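Local coordinates for peroxinectin A (Dictyostelium discoideum, PDB 6ERC), which uses hydrogen peroxide, with a bound heme, to oxidise phenolic donors and halides such as iodide, and is secreted by this social amoeba, at residues Pro98-Gly110 with Arg365-Leu377. Numbering follows the deposited sequence.
Sequences PKCDQYFDPACIG and RNFLFGKPGQGGL
Tyr-103 and Asn-366 form a flat amide-on-ring stack. The carboxamide of Asn-366 lies over one face of the phenol ring, its plane 2° from parallel, with CG 3.4 Å above the ring centre. OD1 reaches toward Tyr-103 CG while ND2 rests 3.5 Å from Tyr-103 CZ, and Arg-49 of helix 48-56 hydrogen-bonds to OD1, consistent with the amide being placed with OD1 on that side. With an alanine in place of Tyr-103, the amide face of Asn-366 would probably lose its aromatic cover, leaving the Arg-49 bond to restrain its rotation.

Apolar packing centres on Phe-104. With CG anti to the carbonyl carbon (chi1 -59°), its ring slips into the curve of 365-377, where CE1 meets Leu-368 CD2 at 3.4 Å. The ring edge faces backbone: Gly-375 O lies in the ring plane, 3.5 Å from Phe-104 CD1, and the CA of Gly-376, which carries no side chain, comes up to CE1. Pro-106 lies against the backbone of Pro-372 and Gly-373, its CD 3.6 Å from Gly-373 CA.

No direct hydrogen bond crosses the interface; a water bridges it instead, donating to Phe-104 O (3.1 Å) and, more weakly, to Gly-373 O, while weakly accepting from Gly-375 N. Within 98-110, Asp-101 OD1 accepts from the backbone N of both Tyr-103 (2.7 Å) and Phe-104. Its OD2 forms a salt bridge with Arg-49, the same arginine that bonds Asn-366 OD1. The Cys-100–Cys-108 disulfide closes the same loop.

A stacked amide, the inserted Phe-104 ring and Arg-49, which grips a side chain of each segment, thus join, with a minor water link, two irregular connections of the animal heme peroxidase fold: an Asx-turn loop between strands 91-96 and 113-124, and the link from helix 362-365 to helix 379-390.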
ATOM      1  N   PRO A  98     -11.285  23.808  -8.706  1.00 64.39           N
ATOM      2  CA  PRO A  98     -11.330  25.273  -8.747  1.00 63.68           C
ATOM      3  C   PRO A  98     -11.560  25.775 -10.165  1.00 64.55           C
ATOM      4  O   PRO A  98     -11.041  25.219 -11.132  1.00 64.75           O
ATOM      5  CB  PRO A  98      -9.955  25.685  -8.216  1.00 63.51           C
ATOM      6  CG  PRO A  98      -9.527  24.549  -7.366  1.00 63.87           C
ATOM      7  CD  PRO A  98     -10.085  23.318  -8.007  1.00 62.96           C
ATOM      8  N   LYS A  99     -12.348  26.842 -10.282  1.00 66.76           N
ATOM      9  CA  LYS A  99     -12.636  27.404 -11.593  1.00 67.74           C
ATOM     10  C   LYS A  99     -11.337  27.788 -12.292  1.00 67.98           C
ATOM     11  O   LYS A  99     -10.417  28.330 -11.673  1.00 67.35           O
ATOM     12  CB  LYS A  99     -13.556  28.621 -11.460  1.00 69.42           C
ATOM     13  CG  LYS A  99     -14.149  29.098 -12.782  1.00 69.68           C
ATOM     14  CD  LYS A  99     -15.148  30.235 -12.599  1.00 70.50           C
ATOM     15  CE  LYS A  99     -14.465  31.549 -12.242  1.00 71.99           C
ATOM     16  NZ  LYS A  99     -15.406  32.709 -12.286  1.00 71.24           N
ATOM     17  N   CYS A 100     -11.259  27.476 -13.587  1.00 68.25           N
ATOM     18  CA  CYS A 100     -10.118  27.796 -14.443  1.00 68.28           C
ATOM     19  C   CYS A 100      -8.911  26.902 -14.190  1.00 64.99           C
ATOM     20  O   CYS A 100      -7.804  27.227 -14.628  1.00 64.91           O
ATOM     21  CB  CYS A 100      -9.695  29.263 -14.300  1.00 67.09           C
ATOM     22  SG  CYS A 100     -10.958  30.457 -14.750  1.00 72.08           S
ATOM     23  N   ASP A 101      -9.081  25.780 -13.499  1.00 66.14           N
ATOM     24  CA  ASP A 101      -7.959  24.875 -13.287  1.00 64.82           C
ATOM     25  C   ASP A 101      -7.395  24.432 -14.631  1.00 64.83           C
ATOM     26  O   ASP A 101      -8.124  23.919 -15.485  1.00 65.03           O
ATOM     27  CB  ASP A 101      -8.394  23.666 -12.462  1.00 63.62           C
ATOM     28  CG  ASP A 101      -7.225  22.773 -12.069  1.00 64.14           C
ATOM     29  OD1 ASP A 101      -6.559  22.216 -12.969  1.00 62.64           O
ATOM     30  OD2 ASP A 101      -6.962  22.637 -10.854  1.00 62.20           O
ATOM     31  N   GLN A 102      -6.091  24.642 -14.821  1.00 64.33           N
ATOM     32  CA  GLN A 102      -5.465  24.358 -16.108  1.00 64.86           C
ATOM     33  C   GLN A 102      -5.500  22.877 -16.465  1.00 64.58           C
ATOM     34  O   GLN A 102      -5.431  22.540 -17.650  1.00 64.34           O
ATOM     35  CB  GLN A 102      -4.018  24.855 -16.108  1.00 65.10           C
ATOM     36  CG  GLN A 102      -3.868  26.349 -15.868  1.00 65.11           C
ATOM     37  CD  GLN A 102      -4.596  27.181 -16.904  1.00 66.64           C
ATOM     38  OE1 GLN A 102      -4.646  26.820 -18.078  1.00 67.62           O
ATOM     39  NE2 GLN A 102      -5.172  28.298 -16.472  1.00 68.88           N
ATOM     40  N   TYR A 103      -5.608  21.988 -15.477  1.00 63.92           N
ATOM     41  CA  TYR A 103      -5.601  20.556 -15.745  1.00 66.03           C
ATOM     42  C   TYR A 103      -6.993  19.946 -15.825  1.00 65.14           C
ATOM     43  O   TYR A 103      -7.154  18.904 -16.471  1.00 65.91           O
ATOM     44  CB  TYR A 103      -4.795  19.815 -14.668  1.00 63.24           C
ATOM     45  CG  TYR A 103      -3.343  20.234 -14.610  1.00 63.73           C
ATOM     46  CD1 TYR A 103      -2.940  21.312 -13.829  1.00 63.82           C
ATOM     47  CD2 TYR A 103      -2.378  19.559 -15.343  1.00 62.01           C
ATOM     48  CE1 TYR A 103      -1.614  21.699 -13.779  1.00 63.17           C
ATOM     49  CE2 TYR A 103      -1.053  19.939 -15.297  1.00 61.98           C
ATOM     50  CZ  TYR A 103      -0.676  21.009 -14.516  1.00 63.14           C
ATOM     51  OH  TYR A 103       0.644  21.389 -14.472  1.00 64.92           O
ATOM     52  N   PHE A 104      -7.999  20.561 -15.195  1.00 62.92           N
ATOM     53  CA  PHE A 104      -9.331  19.969 -15.163  1.00 63.14           C
ATOM     54  C   PHE A 104     -10.449  20.972 -15.431  1.00 65.66           C
ATOM     55  O   PHE A 104     -11.625  20.604 -15.311  1.00 65.20           O
ATOM     56  CB  PHE A 104      -9.570  19.285 -13.811  1.00 62.73           C
ATOM     57  CG  PHE A 104      -8.585  18.191 -13.503  1.00 62.46           C
ATOM     58  CD1 PHE A 104      -8.653  16.974 -14.161  1.00 62.57           C
ATOM     59  CD2 PHE A 104      -7.594  18.379 -12.553  1.00 61.39           C
ATOM     60  CE1 PHE A 104      -7.751  15.965 -13.879  1.00 61.01           C
ATOM     61  CE2 PHE A 104      -6.687  17.374 -12.269  1.00 62.21           C
ATOM     62  CZ  PHE A 104      -6.766  16.164 -12.932  1.00 60.80           C
ATOM     63  N   ASP A 105     -10.134  22.217 -15.792  1.00 65.31           N
ATOM     64  CA  ASP A 105     -11.175  23.195 -16.087  1.00 66.63           C
ATOM     65  C   ASP A 105     -10.586  24.420 -16.776  1.00 68.18           C
ATOM     66  O   ASP A 105     -10.761  25.549 -16.299  1.00 68.37           O
ATOM     67  CB  ASP A 105     -11.899  23.606 -14.804  1.00 66.82           C
ATOM     68  CG  ASP A 105     -13.086  24.510 -15.071  1.00 68.58           C
ATOM     69  OD1 ASP A 105     -13.671  24.412 -16.170  1.00 68.99           O
ATOM     70  OD2 ASP A 105     -13.422  25.331 -14.192  1.00 68.20           O
ATOM     71  N   PRO A 106      -9.891  24.248 -17.902  1.00 67.64           N
ATOM     72  CA  PRO A 106      -9.290  25.416 -18.562  1.00 67.59           C
ATOM     73  C   PRO A 106     -10.316  26.379 -19.130  1.00 69.50           C
ATOM     74  O   PRO A 106     -10.027  27.577 -19.240  1.00 69.71           O
ATOM     75  CB  PRO A 106      -8.428  24.785 -19.665  1.00 68.18           C
ATOM     76  CG  PRO A 106      -9.085  23.478 -19.947  1.00 67.50           C
ATOM     77  CD  PRO A 106      -9.633  22.999 -18.637  1.00 66.32           C
ATOM     78  N   ALA A 107     -11.503  25.896 -19.493  1.00 70.47           N
ATOM     79  CA  ALA A 107     -12.560  26.756 -20.008  1.00 69.95           C
ATOM     80  C   ALA A 107     -13.249  27.563 -18.917  1.00 70.44           C
ATOM     81  O   ALA A 107     -14.173  28.322 -19.222  1.00 72.87           O
ATOM     82  CB  ALA A 107     -13.605  25.923 -20.754  1.00 71.10           C
ATOM     83  N   CYS A 108     -12.837  27.406 -17.661  1.00 70.58           N
ATOM     84  CA  CYS A 108     -13.349  28.221 -16.561  1.00 71.31           C
ATOM     85  C   CYS A 108     -14.845  27.998 -16.338  1.00 72.32           C
ATOM     86  O   CYS A 108     -15.598  28.935 -16.068  1.00 72.13           O
ATOM     87  CB  CYS A 108     -13.055  29.702 -16.798  1.00 71.55           C
ATOM     88  SG  CYS A 108     -11.300  30.136 -16.731  1.00 72.45           S
ATOM     89  N   ILE A 109     -15.280  26.746 -16.440  1.00 75.06           N
ATOM     90  CA  ILE A 109     -16.624  26.356 -16.031  1.00 75.37           C
ATOM     91  C   ILE A 109     -16.520  25.868 -14.590  1.00 75.16           C
ATOM     92  O   ILE A 109     -15.951  24.807 -14.325  1.00 76.42           O
ATOM     93  CB  ILE A 109     -17.209  25.274 -16.948  1.00 75.62           C
ATOM     94  CG1 ILE A 109     -17.105  25.701 -18.416  1.00 76.42           C
ATOM     95  CG2 ILE A 109     -18.662  25.003 -16.572  1.00 76.40           C
ATOM     96  CD1 ILE A 109     -17.486  24.614 -19.405  1.00 76.13           C
ATOM     97  N   GLY A 110     -17.065  26.642 -13.655  1.00 72.29           N
ATOM     98  CA  GLY A 110     -16.856  26.368 -12.246  1.00 70.91           C
ATOM     99  C   GLY A 110     -17.694  25.251 -11.659  1.00 69.34           C
ATOM    100  O   GLY A 110     -17.940  25.238 -10.450  1.00 69.32           O
ATOM    101  N   ARG A 365      -0.437  13.321  -9.753  1.00 58.98           N
ATOM    102  CA  ARG A 365      -1.247  14.455  -9.320  1.00 57.98           C
ATOM    103  C   ARG A 365      -2.078  15.042 -10.453  1.00 57.73           C
ATOM    104  O   ARG A 365      -3.145  15.609 -10.198  1.00 58.41           O
ATOM    105  CB  ARG A 365      -0.348  15.537  -8.719  1.00 57.97           C
ATOM    106  CG  ARG A 365      -1.070  16.472  -7.763  1.00 59.30           C
ATOM    107  CD  ARG A 365      -0.154  17.567  -7.238  1.00 58.33           C
ATOM    108  NE  ARG A 365       0.195  18.538  -8.271  1.00 59.61           N
ATOM    109  CZ  ARG A 365      -0.594  19.534  -8.668  1.00 59.15           C
ATOM    110  NH1 ARG A 365      -1.795  19.699  -8.130  1.00 59.73           N
ATOM    111  NH2 ARG A 365      -0.182  20.369  -9.613  1.00 58.65           N
ATOM    112  N   ASN A 366      -1.621  14.919 -11.696  1.00 57.23           N
ATOM    113  CA  ASN A 366      -2.310  15.491 -12.850  1.00 58.45           C
ATOM    114  C   ASN A 366      -2.449  14.457 -13.958  1.00 58.24           C
ATOM    115  O   ASN A 366      -2.046  14.675 -15.102  1.00 59.44           O
ATOM    116  CB  ASN A 366      -1.572  16.724 -13.368  1.00 60.68           C
ATOM    117  CG  ASN A 366      -1.602  17.881 -12.388  1.00 60.08           C
ATOM    118  OD1 ASN A 366      -2.656  18.239 -11.857  1.00 59.45           O
ATOM    119  ND2 ASN A 366      -0.440  18.473 -12.141  1.00 60.49           N
ATOM    120  N   PHE A 367      -3.032  13.307 -13.631  1.00 58.83           N
ATOM    121  CA  PHE A 367      -3.303  12.286 -14.634  1.00 59.66           C
ATOM    122  C   PHE A 367      -4.608  12.602 -15.354  1.00 59.95           C
ATOM    123  O   PHE A 367      -5.635  12.849 -14.713  1.00 60.67           O
ATOM    124  CB  PHE A 367      -3.381  10.899 -13.995  1.00 57.86           C
ATOM    125  CG  PHE A 367      -3.774   9.820 -14.962  1.00 58.64           C
ATOM    126  CD1 PHE A 367      -2.838   9.271 -15.820  1.00 58.16           C
ATOM    127  CD2 PHE A 367      -5.082   9.367 -15.026  1.00 58.96           C
ATOM    128  CE1 PHE A 367      -3.195   8.284 -16.719  1.00 58.87           C
ATOM    129  CE2 PHE A 367      -5.446   8.380 -15.925  1.00 59.07           C
ATOM    130  CZ  PHE A 367      -4.502   7.840 -16.771  1.00 59.31           C
ATOM    131  N   LEU A 368      -4.572  12.581 -16.684  1.00 60.37           N
ATOM    132  CA  LEU A 368      -5.723  12.933 -17.504  1.00 62.70           C
ATOM    133  C   LEU A 368      -6.179  11.732 -18.317  1.00 62.38           C
ATOM    134  O   LEU A 368      -5.361  10.916 -18.755  1.00 61.17           O
ATOM    135  CB  LEU A 368      -5.397  14.094 -18.453  1.00 62.04           C
ATOM    136  CG  LEU A 368      -5.082  15.442 -17.808  1.00 61.64           C
ATOM    137  CD1 LEU A 368      -4.768  16.465 -18.884  1.00 63.49           C
ATOM    138  CD2 LEU A 368      -6.236  15.918 -16.941  1.00 63.68           C
ATOM    139  N   PHE A 369      -7.496  11.630 -18.509  1.00 63.52           N
ATOM    140  CA  PHE A 369      -8.031  10.640 -19.436  1.00 64.18           C
ATOM    141  C   PHE A 369      -7.779  11.062 -20.877  1.00 64.86           C
ATOM    142  O   PHE A 369      -7.501  10.219 -21.738  1.00 66.17           O
ATOM    143  CB  PHE A 369      -9.530  10.439 -19.197  1.00 65.22           C
ATOM    144  CG  PHE A 369      -9.877   9.934 -17.817  1.00 64.67           C
ATOM    145  CD1 PHE A 369      -8.955   9.222 -17.060  1.00 63.47           C
ATOM    146  CD2 PHE A 369     -11.135  10.169 -17.282  1.00 65.08           C
ATOM    147  CE1 PHE A 369      -9.283   8.760 -15.796  1.00 62.79           C
ATOM    148  CE2 PHE A 369     -11.467   9.708 -16.021  1.00 64.83           C
ATOM    149  CZ  PHE A 369     -10.539   9.003 -15.277  1.00 63.66           C
ATOM    150  N   GLY A 370      -7.863  12.361 -21.154  1.00 63.53           N
ATOM    151  CA  GLY A 370      -7.636  12.871 -22.491  1.00 64.90           C
ATOM    152  C   GLY A 370      -7.255  14.337 -22.505  1.00 65.98           C
ATOM    153  O   GLY A 370      -6.125  14.695 -22.155  1.00 65.57           O
ATOM    154  N   LYS A 371      -8.192  15.197 -22.903  1.00 66.11           N
ATOM    155  CA  LYS A 371      -7.926  16.621 -22.992  1.00 65.75           C
ATOM    156  C   LYS A 371      -7.833  17.226 -21.591  1.00 65.29           C
ATOM    157  O   LYS A 371      -8.191  16.585 -20.600  1.00 64.46           O
ATOM    158  CB  LYS A 371      -9.016  17.308 -23.813  1.00 68.40           C
ATOM    159  CG  LYS A 371      -9.156  16.790 -25.241  1.00 68.73           C
ATOM    160  CD  LYS A 371      -7.951  17.154 -26.097  1.00 68.63           C
ATOM    161  CE  LYS A 371      -8.141  16.720 -27.545  1.00 69.56           C
ATOM    162  NZ  LYS A 371      -6.957  17.042 -28.392  1.00 70.55           N
ATOM    163  N   PRO A 372      -7.349  18.468 -21.475  1.00 68.26           N
ATOM    164  CA  PRO A 372      -7.171  19.070 -20.143  1.00 69.37           C
ATOM    165  C   PRO A 372      -8.459  19.509 -19.460  1.00 68.98           C
ATOM    166  O   PRO A 372      -8.383  20.089 -18.370  1.00 69.64           O
ATOM    167  CB  PRO A 372      -6.270  20.289 -20.423  1.00 67.70           C
ATOM    168  CG  PRO A 372      -5.717  20.080 -21.788  1.00 68.24           C
ATOM    169  CD  PRO A 372      -6.757  19.309 -22.527  1.00 70.12           C
ATOM    170  N   GLY A 373      -9.633  19.265 -20.041  1.00 66.42           N
ATOM    171  CA  GLY A 373     -10.870  19.705 -19.422  1.00 65.67           C
ATOM    172  C   GLY A 373     -11.897  18.614 -19.189  1.00 66.91           C
ATOM    173  O   GLY A 373     -12.993  18.894 -18.695  1.00 67.38           O
ATOM    174  N   GLN A 374     -11.562  17.368 -19.521  1.00 68.25           N
ATOM    175  CA  GLN A 374     -12.528  16.269 -19.495  1.00 68.60           C
ATOM    176  C   GLN A 374     -11.914  15.055 -18.804  1.00 66.56           C
ATOM    177  O   GLN A 374     -11.156  14.297 -19.416  1.00 66.27           O
ATOM    178  CB  GLN A 374     -12.987  15.925 -20.910  1.00 69.30           C
ATOM    179  CG  GLN A 374     -11.877  15.971 -21.950  1.00 68.39           C
ATOM    180  CD  GLN A 374     -12.334  15.562 -23.342  1.00 70.09           C
ATOM    181  OE1 GLN A 374     -11.523  15.138 -24.167  1.00 70.54           O
ATOM    182  NE2 GLN A 374     -13.630  15.697 -23.615  1.00 70.55           N
ATOM    183  N   GLY A 375     -12.254  14.870 -17.532  1.00 66.90           N
ATOM    184  CA  GLY A 375     -11.891  13.672 -16.807  1.00 66.51           C
ATOM    185  C   GLY A 375     -10.467  13.703 -16.284  1.00 65.26           C
ATOM    186  O   GLY A 375      -9.678  14.608 -16.555  1.00 66.08           O
ATOM    187  N   GLY A 376     -10.142  12.674 -15.510  1.00 63.49           N
ATOM    188  CA  GLY A 376      -8.832  12.506 -14.923  1.00 62.97           C
ATOM    189  C   GLY A 376      -8.925  12.276 -13.433  1.00 62.07           C
ATOM    190  O   GLY A 376     -10.004  12.244 -12.843  1.00 63.18           O
ATOM    191  N   LEU A 377      -7.756  12.115 -12.816  1.00 58.79           N
ATOM    192  CA  LEU A 377      -7.689  11.860 -11.384  1.00 59.25           C
ATOM    193  C   LEU A 377      -6.455  12.531 -10.797  1.00 58.68           C
ATOM    194  O   LEU A 377      -5.446  12.727 -11.480  1.00 56.83           O
ATOM    195  CB  LEU A 377      -7.674  10.355 -11.088  1.00 59.70           C
ATOM    196  CG  LEU A 377      -6.508   9.554 -11.672  1.00 59.51           C
ATOM    197  CD1 LEU A 377      -5.376   9.387 -10.655  1.00 57.94           C
ATOM    198  CD2 LEU A 377      -7.008   8.206 -12.164  1.00 59.32           C
TER
HETATM  199  O   HOH W   1     -12.141  17.598 -15.833  1.00 46.10           O